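Local coordinates for protein pyrrolidone-carboxylate peptidase (Deinococcus radiodurans R1, PDB 5Z48) that probably removes pyroglutamate (5-oxoproline) from the N-terminus of peptides, as a homotetrameric thiol peptidase of family C15, and is bound here to pyroglutamate, at residues B[5-10]-B[58-63]; B[67-72]-B[206-211]; B[109-114]-B[153-158]. One frame throughout, in Å; residues are numbered along the deposited sequence.

Interactions 1 and 2 are neighbours in the central sheet, with centres about 12 Å apart. Strands 5-11 and 67-73 run parallel and side by side. They are joined by backbone bonds such as L69 N to L7 O (2.8 Å). Helix 49-63 covers one face of this pair in interaction 1, and helix 194-211 covers the other in interaction 2. Interaction 3 lies near the surface, with its centre about 18 Å from interaction 1 and 20 Å from interaction 2. Its helix 145-159 touches helix 49-63. Along the chain, interaction 1 closes first, and interaction 3 is nested within the loop closed by interaction 2. The two strands lead toward the pyroglutamate pocket, which includes G72.

Interaction 1 of 3, residues B[5-10]-B[58-63]; sequences TLLLTG and RLLSEQ
L7 is the main link between strand 5-10 and helix 58-63. Its CG lies anti to the backbone N (chi1 173°), and its two methyls share L59. L7 CD2 comes against L59 CB at 3.9 Å. The same methyl of L7 also meets L60 CD2 at 4.0 Å. The other methyl, L7 CD1, faces L59 CD2 at 4.2 Å. The side chain of L7 crosses both helix leucines at about a right angle, with its fork over the base of L59 and against the end of L60. L59 keeps its CG beside its own backbone N (chi1 -72°), with CB left against L7 and CD1 reaching toward the CG2 methyl of T9, a looser approach of 4.3 Å. L60 starts off less directly toward the strand, but its CD2 end comes nearer.

No direct hydrogen bond joins the two segments. One water bridges them at the edge of the contact. It donates to the backbone O of Q63 at 2.8 Å and lies 3.1 Å from T5 OG1. This polar link is near the start of the strand and the end of the helix, while the leucine contact is buried.

The axes of segments 5-10 and 58-63 come within 10.2 Å and run nearly antiparallel (163°). Helix 49-63 is the crossover of a beta-alpha-beta unit from strand 38-45 to strand 67-73, and strand 5-11 lies between those two strands. L59 also packs on A43 of strand 38-45, and L60 on V68 of strand 67-73. On the other face of the sheet, L6 and L8 touch helix 194-211.

Interaction 2 of 3, residues B[67-72]-B[206-211]; sequences AVLLTG and EAITAQ
With CG1 beside its backbone N (chi1 -70°) and CG2 anti to it, I208 turns both branches to A67 and L69 of strand 67-72. The second torsion, 159°, extends CD1 away from the backbone. L69 has its CG anti to the backbone N (chi1 -175°), which carries its forked end out to that methyl.

The branches divide the work. I208 CG2 presses on A67 CB at 3.7 Å. I208 CD1 meets L69 CD1 at 4.0 Å. It is just as far from L69 CD2, so the helix methyl faces both arms of the leucine fork. The two side chains cross obliquely. All the contacts between the segments are apolar, and the three residues are buried. A67 and L69 are two apart on the strand and turn to the same face, while V68 points away. The CA atoms of A67 and T209 are 7.4 Å apart.

The fold is an alpha/beta/alpha sandwich, with helices on both faces of a mixed central sheet. In it, strands 38-45, 5-11, 67-73 and 167-172 run parallel. Helix 194-211 is the last helix of the chain, and I208, in its last turn, packs on the sheet. A67 and T209 both touch L6 of the adjacent strand 5-11, and L69 packs on L170 of strand 167-172. I208 also touches I124 of helix 121-130, and L119 lies against both I208 and L69. At the far end of the strand, G72 touches the bound pyroglutamate, while the side chain of L69 is about 13 Å from it.

Interaction 3 of 3, residues B[109-114]-B[153-158]; sequences PDAPAA and ALHWLR
H155 meets A111 and P112 where the loop 109-114 passes helix 153-158. H155 is the one residue of this helix segment that touches the loop. A153 comes first and turns inward, against L56 of helix 49-63 and C167 of strand 167-172. L154 is also buried. It packs on C167 and T118, and on Y115, just beyond the loop.

H155 carries the contact. Its CG is anti to the backbone N (chi1 -178°), and this sends the imidazole out from the helix toward the loop. The ring carbon H155 CE1 comes 3.8 Å from A111 CB. P112 is a more marginal neighbour, with its CD 4.5 Å from H155 ND1. Both loop atoms approach the ring obliquely. ND1 is hydrogen-bonded to the hydroxyl of Y115, which probably helps hold the ring in this rotation. The CA atoms of A111 and H155 are still 8.3 Å apart, so the imidazole spans most of the gap.

In the alpha/beta/alpha sandwich, helix 145-159 covers one face of the sheet, beside helix 49-63. It has C146, by similarity an active-site residue, near its start. The loop connects strand 105-106 to strand 114-116. P112 O accepts a hydrogen bond from the hydroxyl of Y151, one turn earlier on the helix. Where the loop passes into strand 114-116, A113 and A114 pack on A114 of a neighbouring subunit.

W156 turns to helix 49-63, where its CZ3 lies 3.8 Å from L60 CB. Its ring stacks with H160. L157 sets CD2 at the edge of the W156 ring, in its plane, and packs on C167. Its backbone N bonds to A153 O at 2.9 Å. R158 is exposed, and its side chain touches Y115.

Interaction 1 of 3, residues B[5-10]-B[58-63]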
# COMPACT_ATOMS: atom_id res chain seq x y z
N THR B 5 15.46 -33.69 -15.81
CA THR B 5 14.13 -33.34 -15.35
C THR B 5 14.18 -32.04 -14.56
O THR B 5 15.01 -31.90 -13.65
CB THR B 5 13.56 -34.42 -14.44
OG1 THR B 5 13.45 -35.63 -15.19
CG2 THR B 5 12.20 -34.01 -13.84
N LEU B 6 13.29 -31.11 -14.88
CA LEU B 6 13.06 -29.98 -13.99
C LEU B 6 11.86 -30.34 -13.12
O LEU B 6 10.77 -30.66 -13.63
CB LEU B 6 12.82 -28.68 -14.76
CG LEU B 6 12.54 -27.46 -13.84
CD1 LEU B 6 13.27 -26.22 -14.33
CD2 LEU B 6 11.08 -27.17 -13.77
N LEU B 7 12.07 -30.37 -11.79
CA LEU B 7 10.96 -30.61 -10.86
C LEU B 7 10.23 -29.30 -10.61
O LEU B 7 10.83 -28.34 -10.16
CB LEU B 7 11.49 -31.19 -9.55
CG LEU B 7 10.45 -31.34 -8.42
CD1 LEU B 7 9.39 -32.34 -8.82
CD2 LEU B 7 11.14 -31.81 -7.10
N LEU B 8 8.93 -29.26 -10.91
CA LEU B 8 8.10 -28.07 -10.74
C LEU B 8 7.02 -28.37 -9.73
O LEU B 8 6.28 -29.33 -9.91
CB LEU B 8 7.48 -27.68 -12.08
CG LEU B 8 6.44 -26.56 -12.04
CD1 LEU B 8 7.05 -25.24 -11.49
CD2 LEU B 8 5.87 -26.32 -13.44
N THR B 9 6.94 -27.60 -8.63
CA THR B 9 5.87 -27.86 -7.66
C THR B 9 4.97 -26.64 -7.49
O THR B 9 5.39 -25.51 -7.72
CB THR B 9 6.42 -28.29 -6.29
OG1 THR B 9 7.14 -27.21 -5.67
CG2 THR B 9 7.37 -29.45 -6.43
N GLY B 10 3.72 -26.90 -7.11
CA GLY B 10 2.80 -25.87 -6.67
C GLY B 10 2.13 -26.33 -5.39
O GLY B 10 2.36 -27.44 -4.93
N ARG B 58 10.56 -37.12 -1.10
CA ARG B 58 10.34 -38.24 -2.02
C ARG B 58 10.55 -37.82 -3.47
O ARG B 58 11.17 -38.56 -4.26
CB ARG B 58 8.95 -38.84 -1.78
CG ARG B 58 8.54 -39.91 -2.75
CD ARG B 58 7.20 -40.45 -2.33
NE ARG B 58 7.03 -41.83 -2.75
N LEU B 59 10.04 -36.65 -3.86
CA LEU B 59 10.24 -36.16 -5.22
C LEU B 59 11.72 -35.95 -5.54
O LEU B 59 12.21 -36.33 -6.62
CB LEU B 59 9.45 -34.86 -5.44
CG LEU B 59 7.94 -34.98 -5.52
CD1 LEU B 59 7.30 -33.58 -5.22
CD2 LEU B 59 7.49 -35.54 -6.88
N LEU B 60 12.47 -35.31 -4.62
CA LEU B 60 13.89 -35.07 -4.87
C LEU B 60 14.66 -36.37 -5.01
O LEU B 60 15.52 -36.52 -5.88
CB LEU B 60 14.47 -34.22 -3.75
CG LEU B 60 13.94 -32.81 -3.68
CD1 LEU B 60 14.39 -32.14 -2.34
CD2 LEU B 60 14.47 -31.97 -4.87
N SER B 61 14.32 -37.35 -4.17
CA SER B 61 15.01 -38.64 -4.20
C SER B 61 14.63 -39.46 -5.44
O SER B 61 15.50 -40.06 -6.09
CB SER B 61 14.66 -39.42 -2.92
OG SER B 61 15.49 -40.54 -2.78
N GLU B 62 13.33 -39.55 -5.74
CA GLU B 62 12.87 -40.45 -6.79
C GLU B 62 13.09 -39.85 -8.18
O GLU B 62 13.35 -40.58 -9.14
CB GLU B 62 11.40 -40.76 -6.58
CG GLU B 62 11.13 -41.60 -5.33
CD GLU B 62 9.67 -41.93 -5.13
OE1 GLU B 62 9.38 -42.76 -4.24
OE2 GLU B 62 8.82 -41.39 -5.86
N GLN B 63 12.94 -38.52 -8.33
CA GLN B 63 13.09 -37.90 -9.64
C GLN B 63 14.52 -37.49 -9.98
O GLN B 63 14.82 -37.27 -11.16
CB GLN B 63 12.22 -36.64 -9.75
CG GLN B 63 10.76 -36.86 -9.60
CD GLN B 63 10.22 -37.81 -10.63
OE1 GLN B 63 10.58 -37.73 -11.82
NE2 GLN B 63 9.37 -38.73 -10.20
O HOH W 1 15.30 -37.72 -13.84

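Interaction 2 of 3, residues B[67-72]-B[206-211]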
# COMPACT_ATOMS: atom_id res chain seq x y z
N ALA B 67 17.16 -29.65 -11.88
CA ALA B 67 16.82 -28.31 -11.42
C ALA B 67 15.48 -28.41 -10.71
O ALA B 67 14.68 -29.31 -11.00
CB ALA B 67 16.72 -27.34 -12.60
N VAL B 68 15.24 -27.48 -9.77
CA VAL B 68 14.06 -27.51 -8.91
C VAL B 68 13.45 -26.11 -8.88
O VAL B 68 14.10 -25.15 -8.44
CB VAL B 68 14.39 -27.99 -7.48
CG1 VAL B 68 13.17 -27.98 -6.57
CG2 VAL B 68 15.07 -29.38 -7.53
N LEU B 69 12.20 -26.00 -9.34
CA LEU B 69 11.42 -24.76 -9.31
C LEU B 69 10.19 -24.94 -8.42
O LEU B 69 9.19 -25.56 -8.82
CB LEU B 69 11.04 -24.32 -10.73
CG LEU B 69 10.32 -22.96 -10.83
CD1 LEU B 69 11.09 -21.84 -10.17
CD2 LEU B 69 10.11 -22.60 -12.31
N LEU B 70 10.23 -24.42 -7.19
CA LEU B 70 9.11 -24.49 -6.26
C LEU B 70 8.28 -23.22 -6.41
O LEU B 70 8.86 -22.11 -6.43
CB LEU B 70 9.64 -24.59 -4.84
CG LEU B 70 10.74 -25.65 -4.59
CD1 LEU B 70 11.31 -25.37 -3.15
CD2 LEU B 70 10.22 -27.06 -4.68
N THR B 71 6.96 -23.35 -6.52
CA THR B 71 6.12 -22.16 -6.69
C THR B 71 4.98 -22.13 -5.66
O THR B 71 4.54 -23.15 -5.11
CB THR B 71 5.53 -22.05 -8.13
OG1 THR B 71 4.46 -22.97 -8.33
CG2 THR B 71 6.62 -22.33 -9.16
N GLY B 72 4.44 -20.92 -5.46
CA GLY B 72 3.39 -20.75 -4.47
C GLY B 72 2.76 -19.39 -4.64
O GLY B 72 3.32 -18.50 -5.30
N GLU B 206 12.17 -22.24 -18.58
CA GLU B 206 12.99 -22.26 -19.79
C GLU B 206 14.34 -21.60 -19.54
O GLU B 206 15.38 -22.08 -20.04
CB GLU B 206 12.23 -21.55 -20.94
CG GLU B 206 10.93 -22.27 -21.34
CD GLU B 206 10.03 -21.50 -22.33
OE1 GLU B 206 10.19 -20.27 -22.46
OE2 GLU B 206 9.17 -22.16 -22.96
N ALA B 207 14.36 -20.52 -18.77
CA ALA B 207 15.63 -19.84 -18.50
C ALA B 207 16.53 -20.71 -17.61
O ALA B 207 17.75 -20.76 -17.81
CB ALA B 207 15.41 -18.47 -17.85
N ILE B 208 15.94 -21.39 -16.62
CA ILE B 208 16.73 -22.23 -15.72
C ILE B 208 17.41 -23.34 -16.51
O ILE B 208 18.61 -23.60 -16.36
CB ILE B 208 15.83 -22.81 -14.61
CG1 ILE B 208 15.38 -21.70 -13.64
CG2 ILE B 208 16.58 -23.92 -13.89
CD1 ILE B 208 14.09 -22.07 -12.84
N THR B 209 16.64 -24.01 -17.37
CA THR B 209 17.24 -25.15 -18.05
C THR B 209 18.20 -24.71 -19.15
O THR B 209 19.13 -25.46 -19.48
CB THR B 209 16.18 -26.09 -18.63
OG1 THR B 209 15.40 -25.39 -19.61
CG2 THR B 209 15.22 -26.61 -17.52
N ALA B 210 17.97 -23.54 -19.73
CA ALA B 210 18.92 -23.01 -20.70
C ALA B 210 20.26 -22.74 -20.03
O ALA B 210 21.31 -22.97 -20.62
CB ALA B 210 18.37 -21.75 -21.35
N GLN B 211 20.24 -22.29 -18.77
CA GLN B 211 21.49 -21.97 -18.09
C GLN B 211 22.26 -23.22 -17.71
O GLN B 211 23.49 -23.19 -17.65
CB GLN B 211 21.25 -21.14 -16.83
CG GLN B 211 20.76 -19.73 -17.05
CD GLN B 211 21.81 -18.86 -17.74
OE1 GLN B 211 22.98 -18.88 -17.38
NE2 GLN B 211 21.39 -18.13 -18.76

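Interaction 3 of 3, residues B[109-114]-B[153-158]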
# COMPACT_ATOMS: atom_id res chain seq x y z
N PRO B 109 17.49 -28.79 13.86
CA PRO B 109 18.57 -28.60 14.82
C PRO B 109 19.92 -28.72 14.12
O PRO B 109 20.09 -29.55 13.22
CB PRO B 109 18.35 -29.73 15.84
CG PRO B 109 17.54 -30.79 15.09
CD PRO B 109 16.69 -30.01 14.11
N ASP B 110 20.85 -27.84 14.48
CA ASP B 110 22.24 -27.95 14.04
C ASP B 110 22.40 -27.81 12.54
O ASP B 110 23.16 -28.55 11.92
CB ASP B 110 22.88 -29.26 14.52
CG ASP B 110 22.76 -29.45 16.00
OD1 ASP B 110 22.98 -28.46 16.73
OD2 ASP B 110 22.44 -30.58 16.44
N ALA B 111 21.62 -26.94 11.92
CA ALA B 111 21.72 -26.66 10.50
C ALA B 111 21.86 -25.16 10.29
O ALA B 111 21.64 -24.38 11.23
CB ALA B 111 20.49 -27.20 9.74
N PRO B 112 22.20 -24.71 9.07
CA PRO B 112 22.39 -23.27 8.86
C PRO B 112 21.14 -22.45 9.13
O PRO B 112 20.00 -22.91 8.94
CB PRO B 112 22.78 -23.17 7.37
CG PRO B 112 23.47 -24.54 7.10
CD PRO B 112 22.60 -25.49 7.88
N ALA B 113 21.36 -21.19 9.52
CA ALA B 113 20.25 -20.26 9.69
C ALA B 113 19.46 -20.05 8.41
O ALA B 113 18.25 -19.75 8.47
CB ALA B 113 20.79 -18.92 10.19
N ALA B 114 20.11 -20.17 7.25
CA ALA B 114 19.45 -19.95 5.99
C ALA B 114 20.22 -20.64 4.87
O ALA B 114 21.39 -21.00 5.03
CB ALA B 114 19.34 -18.46 5.68
N ALA B 153 14.26 -27.96 0.68
CA ALA B 153 14.86 -28.50 -0.54
C ALA B 153 16.35 -28.15 -0.62
O ALA B 153 17.17 -29.01 -1.00
CB ALA B 153 14.11 -27.95 -1.76
N LEU B 154 16.72 -26.91 -0.29
CA LEU B 154 18.13 -26.53 -0.39
C LEU B 154 18.97 -27.34 0.58
O LEU B 154 20.07 -27.79 0.24
CB LEU B 154 18.27 -25.02 -0.16
CG LEU B 154 17.73 -24.16 -1.29
CD1 LEU B 154 17.55 -22.70 -0.82
CD2 LEU B 154 18.68 -24.20 -2.51
N HIS B 155 18.45 -27.57 1.80
CA HIS B 155 19.16 -28.37 2.80
C HIS B 155 19.33 -29.81 2.33
O HIS B 155 20.44 -30.37 2.42
CB HIS B 155 18.38 -28.34 4.11
CG HIS B 155 19.04 -29.10 5.22
ND1 HIS B 155 20.21 -28.67 5.80
CD2 HIS B 155 18.68 -30.23 5.87
CE1 HIS B 155 20.56 -29.51 6.76
NE2 HIS B 155 19.66 -30.47 6.82
N TRP B 156 18.25 -30.43 1.84
CA TRP B 156 18.31 -31.82 1.37
C TRP B 156 19.33 -31.95 0.25
O TRP B 156 20.18 -32.85 0.26
CB TRP B 156 16.91 -32.27 0.91
CG TRP B 156 16.85 -33.74 0.61
CD1 TRP B 156 16.42 -34.72 1.46
CD2 TRP B 156 17.25 -34.40 -0.60
NE1 TRP B 156 16.53 -35.95 0.84
CE2 TRP B 156 17.02 -35.78 -0.42
CE3 TRP B 156 17.77 -33.95 -1.83
CZ2 TRP B 156 17.30 -36.73 -1.41
CZ3 TRP B 156 18.05 -34.88 -2.81
CH2 TRP B 156 17.82 -36.27 -2.60
N LEU B 157 19.27 -31.04 -0.73
CA LEU B 157 20.21 -31.11 -1.84
C LEU B 157 21.65 -30.99 -1.36
O LEU B 157 22.51 -31.79 -1.76
CB LEU B 157 19.88 -30.02 -2.86
CG LEU B 157 18.62 -30.28 -3.71
CD1 LEU B 157 18.27 -28.97 -4.42
CD2 LEU B 157 18.83 -31.43 -4.71
N ARG B 158 21.93 -30.05 -0.45
CA ARG B 158 23.29 -29.91 0.06
C ARG B 158 23.73 -31.17 0.80
O ARG B 158 24.83 -31.69 0.58
CB ARG B 158 23.36 -28.67 0.96
CG ARG B 158 24.72 -28.42 1.60
CD ARG B 158 25.77 -28.08 0.58
NE ARG B 158 25.41 -26.93 -0.24
CZ ARG B 158 26.13 -26.50 -1.28
NH1 ARG B 158 27.25 -27.15 -1.61
NH2 ARG B 158 25.73 -25.45 -1.99